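Local coordinates for thioredoxin family protein (Pseudomonas aeruginosa, PDB 1Z6N) that is of uncharacterised function but has a thioredoxin-type fold, which suggests a thiol redox role, and can bind magnesium, at residues Q50-R55 and R81-I86; I111-V116 and R126-P131. One frame throughout, in Å; residues are numbered along the deposited sequence.

Interaction 1 (Q50-R55 and R81-I86)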
loop_
_atom_site.group_PDB
_atom_site.type_symbol
_atom_site.label_atom_id
_atom_site.label_comp_id
_atom_site.label_asym_id
_atom_site.label_seq_id
_atom_site.Cartn_x
_atom_site.Cartn_y
_atom_site.Cartn_z
ATOM N N GLN A 50 -5.966 -3.963 15.248
ATOM C CA GLN A 50 -5.784 -4.972 16.285
ATOM C C GLN A 50 -6.662 -6.214 16.045
ATOM O O GLN A 50 -6.276 -7.328 16.406
ATOM C CB GLN A 50 -6.098 -4.344 17.650
ATOM C CG GLN A 50 -5.465 -5.026 18.851
ATOM C CD GLN A 50 -5.644 -4.220 20.134
ATOM O OE1 GLN A 50 -5.250 -3.052 20.209
ATOM N NE2 GLN A 50 -6.232 -4.845 21.153
ATOM N N ARG A 51 -7.822 -6.016 15.414
ATOM C CA ARG A 51 -8.785 -7.101 15.156
ATOM C C ARG A 51 -8.377 -8.087 14.047
ATOM O O ARG A 51 -9.091 -9.061 13.792
ATOM C CB ARG A 51 -10.177 -6.534 14.825
ATOM C CG ARG A 51 -10.868 -5.781 15.948
ATOM C CD ARG A 51 -12.344 -5.568 15.616
ATOM N NE ARG A 51 -12.763 -4.182 15.839
ATOM C CZ ARG A 51 -13.021 -3.303 14.868
ATOM N NH1 ARG A 51 -13.391 -2.065 15.180
ATOM N NH2 ARG A 51 -12.927 -3.658 13.588
ATOM N N ILE A 52 -7.251 -7.840 13.381
ATOM C CA ILE A 52 -6.809 -8.720 12.295
ATOM C C ILE A 52 -6.145 -9.967 12.877
ATOM O O ILE A 52 -5.018 -9.905 13.373
ATOM C CB ILE A 52 -5.851 -7.985 11.302
ATOM C CG1 ILE A 52 -6.436 -6.640 10.828
ATOM C CG2 ILE A 52 -5.463 -8.889 10.116
ATOM C CD1 ILE A 52 -7.783 -6.698 10.107
ATOM N N GLU A 53 -6.849 -11.095 12.813
ATOM C CA GLU A 53 -6.368 -12.349 13.404
ATOM C C GLU A 53 -5.814 -13.329 12.378
ATOM O O GLU A 53 -5.042 -14.223 12.735
ATOM C CB GLU A 53 -7.477 -13.056 14.198
ATOM C CG GLU A 53 -8.632 -12.178 14.648
ATOM C CD GLU A 53 -9.775 -12.132 13.637
ATOM O OE1 GLU A 53 -10.936 -12.376 14.038
ATOM O OE2 GLU A 53 -9.516 -11.855 12.445
ATOM N N ARG A 54 -6.226 -13.166 11.118
ATOM C CA ARG A 54 -5.786 -14.026 10.024
ATOM C C ARG A 54 -4.676 -13.317 9.248
ATOM O O ARG A 54 -4.494 -12.110 9.396
ATOM C CB ARG A 54 -6.950 -14.347 9.084
ATOM C CG ARG A 54 -8.213 -14.841 9.773
ATOM C CD ARG A 54 -8.858 -15.952 8.970
ATOM N NE ARG A 54 -8.287 -17.252 9.324
ATOM C CZ ARG A 54 -8.597 -18.409 8.741
ATOM N NH1 ARG A 54 -9.477 -18.452 7.742
ATOM N NH2 ARG A 54 -8.016 -19.531 9.156
ATOM N N ARG A 55 -3.947 -14.068 8.424
ATOM C CA ARG A 55 -2.859 -13.490 7.629
ATOM C C ARG A 55 -3.354 -12.946 6.290
ATOM O O ARG A 55 -4.181 -13.571 5.609
ATOM C CB ARG A 55 -1.732 -14.503 7.416
ATOM C CG ARG A 55 -1.180 -15.090 8.722
ATOM C CD ARG A 55 0.083 -15.894 8.489
ATOM N NE ARG A 55 1.272 -15.112 8.819
ATOM C CZ ARG A 55 1.942 -15.199 9.968
ATOM N NH1 ARG A 55 1.558 -16.049 10.917
ATOM N NH2 ARG A 55 3.010 -14.432 10.166
ATOM N N ARG A 81 4.045 -3.142 10.395
ATOM C CA ARG A 81 4.907 -3.170 11.570
ATOM C C ARG A 81 4.085 -3.254 12.860
ATOM O O ARG A 81 4.510 -3.884 13.830
ATOM C CB ARG A 81 5.851 -1.967 11.570
ATOM C CG ARG A 81 6.902 -2.102 10.479
ATOM C CD ARG A 81 7.952 -1.006 10.516
ATOM N NE ARG A 81 7.436 0.286 10.072
ATOM C CZ ARG A 81 7.245 1.330 10.875
ATOM N NH1 ARG A 81 7.520 1.233 12.172
ATOM N NH2 ARG A 81 6.781 2.475 10.381
ATOM N N LEU A 82 2.903 -2.642 12.848
ATOM C CA LEU A 82 1.984 -2.709 13.996
ATOM C C LEU A 82 1.204 -4.020 14.035
ATOM O O LEU A 82 0.803 -4.494 15.106
ATOM C CB LEU A 82 0.998 -1.545 13.951
ATOM C CG LEU A 82 1.545 -0.123 14.098
ATOM C CD1 LEU A 82 0.431 0.858 13.786
ATOM C CD2 LEU A 82 2.132 0.151 15.482
ATOM N N GLN A 83 0.967 -4.594 12.861
ATOM C CA GLN A 83 0.177 -5.811 12.740
ATOM C C GLN A 83 0.884 -6.798 11.804
ATOM O O GLN A 83 0.652 -6.777 10.599
ATOM C CB GLN A 83 -1.246 -5.467 12.259
ATOM C CG GLN A 83 -2.210 -6.648 12.076
ATOM C CD GLN A 83 -2.131 -7.664 13.194
ATOM O OE1 GLN A 83 -1.283 -8.558 13.180
ATOM N NE2 GLN A 83 -3.021 -7.534 14.174
ATOM N N PRO A 84 1.780 -7.639 12.356
ATOM C CA PRO A 84 2.572 -8.628 11.615
ATOM C C PRO A 84 1.739 -9.587 10.751
ATOM O O PRO A 84 2.283 -10.184 9.826
ATOM C CB PRO A 84 3.317 -9.393 12.727
ATOM C CG PRO A 84 2.591 -9.055 13.979
ATOM C CD PRO A 84 2.129 -7.657 13.787
ATOM N N ASN A 85 0.441 -9.713 11.036
ATOM C CA ASN A 85 -0.458 -10.534 10.217
ATOM C C ASN A 85 -0.626 -10.003 8.791
ATOM O O ASN A 85 -1.089 -10.731 7.901
ATOM C CB ASN A 85 -1.836 -10.684 10.872
ATOM C CG ASN A 85 -1.872 -11.781 11.934
ATOM O OD1 ASN A 85 -2.746 -11.783 12.803
ATOM N ND2 ASN A 85 -0.932 -12.715 11.861
ATOM N N ILE A 86 -0.284 -8.731 8.589
ATOM C CA ILE A 86 -0.301 -8.106 7.259
ATOM C C ILE A 86 1.145 -8.061 6.763
ATOM O O ILE A 86 2.032 -7.638 7.495
ATOM C CB ILE A 86 -0.864 -6.657 7.314
ATOM C CG1 ILE A 86 -2.331 -6.642 7.754
ATOM C CG2 ILE A 86 -0.726 -5.954 5.950
ATOM C CD1 ILE A 86 -2.819 -5.277 8.209
HETATM O O HOH W 1 1.920 -12.481 8.392
#
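I52 and R55 meet Q83 and N85 in a surface contact between two helix-to-strand connections: residues 50-55 lead from helix 43-50 to strand 56-61, and residues 81-86 from helix 67-82 into strand 86-91. The two segments draw together toward the strands, the CA-CA separation falling from 7.0 Å for Q50 and Q83 to 4.6 Å for R55 and N85. I52 supplies the one buried side chain that touches: its CB lies 4.0 Å from CG of Q83, and the I52 and N85 side chains slide past each other in opposite directions, CG2 of I52 4.1 Å from CB of N85. That same CB lies 3.4 Å from O of R54, a buried carbonyl with no polar partner in the model. I86 N bonds back to Q83 O across a type I turn; Q83, bent at chi2 (43°), adds a side-chain bond within it, OE1 taking N85 N at 3.0 Å on an in-plane lone pair, while its NE2 bonds to L49 O. In the thioredoxin-like fold this turn ends the helical part of a beta-alpha-beta crossover between the parallel, adjacent strands 56-61 and 86-91; N85 already pairs with Y56 through the backbone. R55 crosses the N85 side chain at about a right angle, their guanidinium and amide planes 74° apart. A water takes a weak bond from NE of R55 and donates to O of P84, while CA of R55 makes a C-H...O contact of 3.3 Å with O of N85.

Interaction 2 (I111-V116 and R126-P131)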
loop_
_atom_site.group_PDB
_atom_site.type_symbol
_atom_site.label_atom_id
_atom_site.label_comp_id
_atom_site.label_asym_id
_atom_site.label_seq_id
_atom_site.Cartn_x
_atom_site.Cartn_y
_atom_site.Cartn_z
ATOM N N ILE A 111 0.393 3.585 -10.177
ATOM C CA ILE A 111 1.042 3.071 -8.978
ATOM C C ILE A 111 0.881 4.040 -7.793
ATOM O O ILE A 111 0.781 5.260 -8.001
ATOM C CB ILE A 111 2.542 2.721 -9.222
ATOM C CG1 ILE A 111 3.277 3.916 -9.832
ATOM C CG2 ILE A 111 2.661 1.445 -10.094
ATOM C CD1 ILE A 111 4.768 3.752 -9.873
ATOM N N PRO A 112 0.866 3.512 -6.556
ATOM C CA PRO A 112 0.974 2.085 -6.223
ATOM C C PRO A 112 -0.324 1.346 -6.494
ATOM O O PRO A 112 -1.410 1.874 -6.226
ATOM C CB PRO A 112 1.218 2.106 -4.714
ATOM C CG PRO A 112 0.567 3.353 -4.242
ATOM C CD PRO A 112 0.784 4.353 -5.345
ATOM N N LEU A 113 -0.195 0.136 -7.024
ATOM C CA LEU A 113 -1.312 -0.776 -7.151
ATOM C C LEU A 113 -1.156 -1.797 -6.031
ATOM O O LEU A 113 -0.144 -2.499 -5.979
ATOM C CB LEU A 113 -1.270 -1.462 -8.525
ATOM C CG LEU A 113 -2.233 -2.635 -8.743
ATOM C CD1 LEU A 113 -3.681 -2.150 -8.655
ATOM C CD2 LEU A 113 -1.970 -3.322 -10.098
ATOM N N VAL A 114 -2.145 -1.863 -5.140
ATOM C CA VAL A 114 -2.069 -2.728 -3.986
ATOM C C VAL A 114 -3.187 -3.764 -4.073
ATOM O O VAL A 114 -4.366 -3.420 -3.997
ATOM C CB VAL A 114 -2.198 -1.933 -2.667
ATOM C CG1 VAL A 114 -2.106 -2.859 -1.476
ATOM C CG2 VAL A 114 -1.099 -0.848 -2.568
ATOM N N LEU A 115 -2.799 -5.025 -4.224
ATOM C CA LEU A 115 -3.768 -6.120 -4.255
ATOM C C LEU A 115 -3.822 -6.766 -2.880
ATOM O O LEU A 115 -2.793 -7.196 -2.356
ATOM C CB LEU A 115 -3.365 -7.138 -5.327
ATOM C CG LEU A 115 -3.188 -6.570 -6.745
ATOM C CD1 LEU A 115 -2.814 -7.723 -7.678
ATOM C CD2 LEU A 115 -4.458 -5.881 -7.240
ATOM N N VAL A 116 -5.013 -6.808 -2.286
ATOM C CA VAL A 116 -5.194 -7.368 -0.953
ATOM C C VAL A 116 -5.595 -8.821 -1.106
ATOM O O VAL A 116 -6.644 -9.122 -1.698
ATOM C CB VAL A 116 -6.271 -6.593 -0.159
ATOM C CG1 VAL A 116 -6.427 -7.171 1.241
ATOM C CG2 VAL A 116 -5.911 -5.110 -0.111
ATOM N N ARG A 126 -8.672 -4.122 -4.078
ATOM C CA ARG A 126 -7.551 -3.315 -4.538
ATOM C C ARG A 126 -7.579 -1.919 -3.958
ATOM O O ARG A 126 -8.659 -1.315 -3.793
ATOM C CB ARG A 126 -7.611 -3.116 -6.056
ATOM C CG ARG A 126 -7.926 -4.301 -6.879
ATOM C CD ARG A 126 -8.375 -3.809 -8.234
ATOM N NE ARG A 126 -8.780 -4.924 -9.069
ATOM C CZ ARG A 126 -8.931 -4.846 -10.386
ATOM N NH1 ARG A 126 -8.705 -3.703 -11.017
ATOM N NH2 ARG A 126 -9.295 -5.918 -11.062
ATOM N N PHE A 127 -6.373 -1.399 -3.735
ATOM C CA PHE A 127 -6.135 0.026 -3.475
ATOM C C PHE A 127 -5.353 0.534 -4.690
ATOM O O PHE A 127 -4.380 -0.102 -5.104
ATOM C CB PHE A 127 -5.347 0.189 -2.176
ATOM C CG PHE A 127 -4.886 1.600 -1.885
ATOM C CD1 PHE A 127 -5.546 2.391 -0.935
ATOM C CD2 PHE A 127 -3.773 2.131 -2.538
ATOM C CE1 PHE A 127 -5.094 3.687 -0.653
ATOM C CE2 PHE A 127 -3.309 3.417 -2.254
ATOM C CZ PHE A 127 -3.975 4.201 -1.315
ATOM N N VAL A 128 -5.773 1.648 -5.282
ATOM C CA VAL A 128 -5.155 2.092 -6.530
ATOM C C VAL A 128 -4.749 3.559 -6.444
ATOM O O VAL A 128 -5.619 4.453 -6.406
ATOM C CB VAL A 128 -6.079 1.896 -7.772
ATOM C CG1 VAL A 128 -5.307 2.236 -9.046
ATOM C CG2 VAL A 128 -6.650 0.473 -7.838
ATOM N N GLU A 129 -3.430 3.777 -6.397
ATOM C CA GLU A 129 -2.803 5.098 -6.457
ATOM C C GLU A 129 -2.943 5.985 -5.211
ATOM O O GLU A 129 -1.930 6.389 -4.629
ATOM C CB GLU A 129 -3.217 5.865 -7.723
ATOM C CG GLU A 129 -2.242 6.978 -8.102
ATOM C CD GLU A 129 -2.512 7.589 -9.471
ATOM O OE1 GLU A 129 -3.689 7.810 -9.804
ATOM O OE2 GLU A 129 -1.543 7.849 -10.210
ATOM N N ARG A 130 -4.185 6.296 -4.825
ATOM C CA ARG A 130 -4.446 7.224 -3.734
ATOM C C ARG A 130 -5.656 6.755 -2.935
ATOM O O ARG A 130 -6.505 6.058 -3.491
ATOM C CB ARG A 130 -4.713 8.627 -4.290
ATOM C CG ARG A 130 -3.485 9.206 -4.920
ATOM C CD ARG A 130 -3.756 10.522 -5.613
ATOM N NE ARG A 130 -2.573 10.854 -6.393
ATOM C CZ ARG A 130 -2.569 11.378 -7.614
ATOM N NH1 ARG A 130 -3.710 11.677 -8.236
ATOM N NH2 ARG A 130 -1.406 11.599 -8.218
ATOM N N PRO A 131 -5.731 7.128 -1.636
ATOM C CA PRO A 131 -6.914 6.758 -0.850
ATOM C C PRO A 131 -8.202 7.354 -1.403
ATOM O O PRO A 131 -8.185 8.403 -2.049
ATOM C CB PRO A 131 -6.617 7.297 0.560
ATOM C CG PRO A 131 -5.125 7.534 0.586
ATOM C CD PRO A 131 -4.722 7.846 -0.828
#
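F127, R126 and E129 bury the most surface here, against V114, L115 and the I111-P112 residues just before the partner strand. V114 and F127 form an antiparallel hydrogen-bonded pair: V114 N reaches F127 O at 2.8 Å (166° at the hydrogen), and F127 N returns to V114 O at 2.9 Å. On their shared face CB of V114 lies 3.8 Å from CB of F127. CG of F127 is anti to the backbone N (chi1 173°). CG of P112 sits at the ring edge, near its plane, 4.4 Å from CE2 of F127; N72 and D157 touch the same side chain from helices 67-82 and 151-164. On the other face CG of R126 lies 3.8 Å from CD2 of L115, and CD1 of L113 4.0 Å from CG2 of V128. E129 ends the pairing, its N-H meeting P112 O at 2.8 Å and its CG lying 3.5 Å from I111 O. P112 follows a cis peptide bond and touches C69, with I111 on C66, consistent with the cis-proline that faces the CxxC motif in thioredoxins. Backbone bonds therefore fix the hairpin's register through to this proline, flanked by apolar side-chain contacts, with the guanidinium of R126 turned to L104 O.

How the interactions relate
Both contacts connect to the same four-stranded sheet and to helix 67-82, but at different places. Interaction 1 lies at the surface, its centre about 15 Å from the centre of the chain, beside the C-terminal end of that helix; the centre of interaction 2 is about 6 Å from the centre of the chain, and its P112 touches D68 and C69 near the helix start, where the CxxC pair C66 and C69, probably the redox site as in thioredoxins, sits. The centres of interactions 1 and 2 are about 19 Å apart, and their nearest atoms about 7 Å. Strand 56-61 bridges them: R55 leads into it, and it bonds to the hairpin through A61 with L113 and L59 with L115. Neither contact includes the magnesium ligand D13.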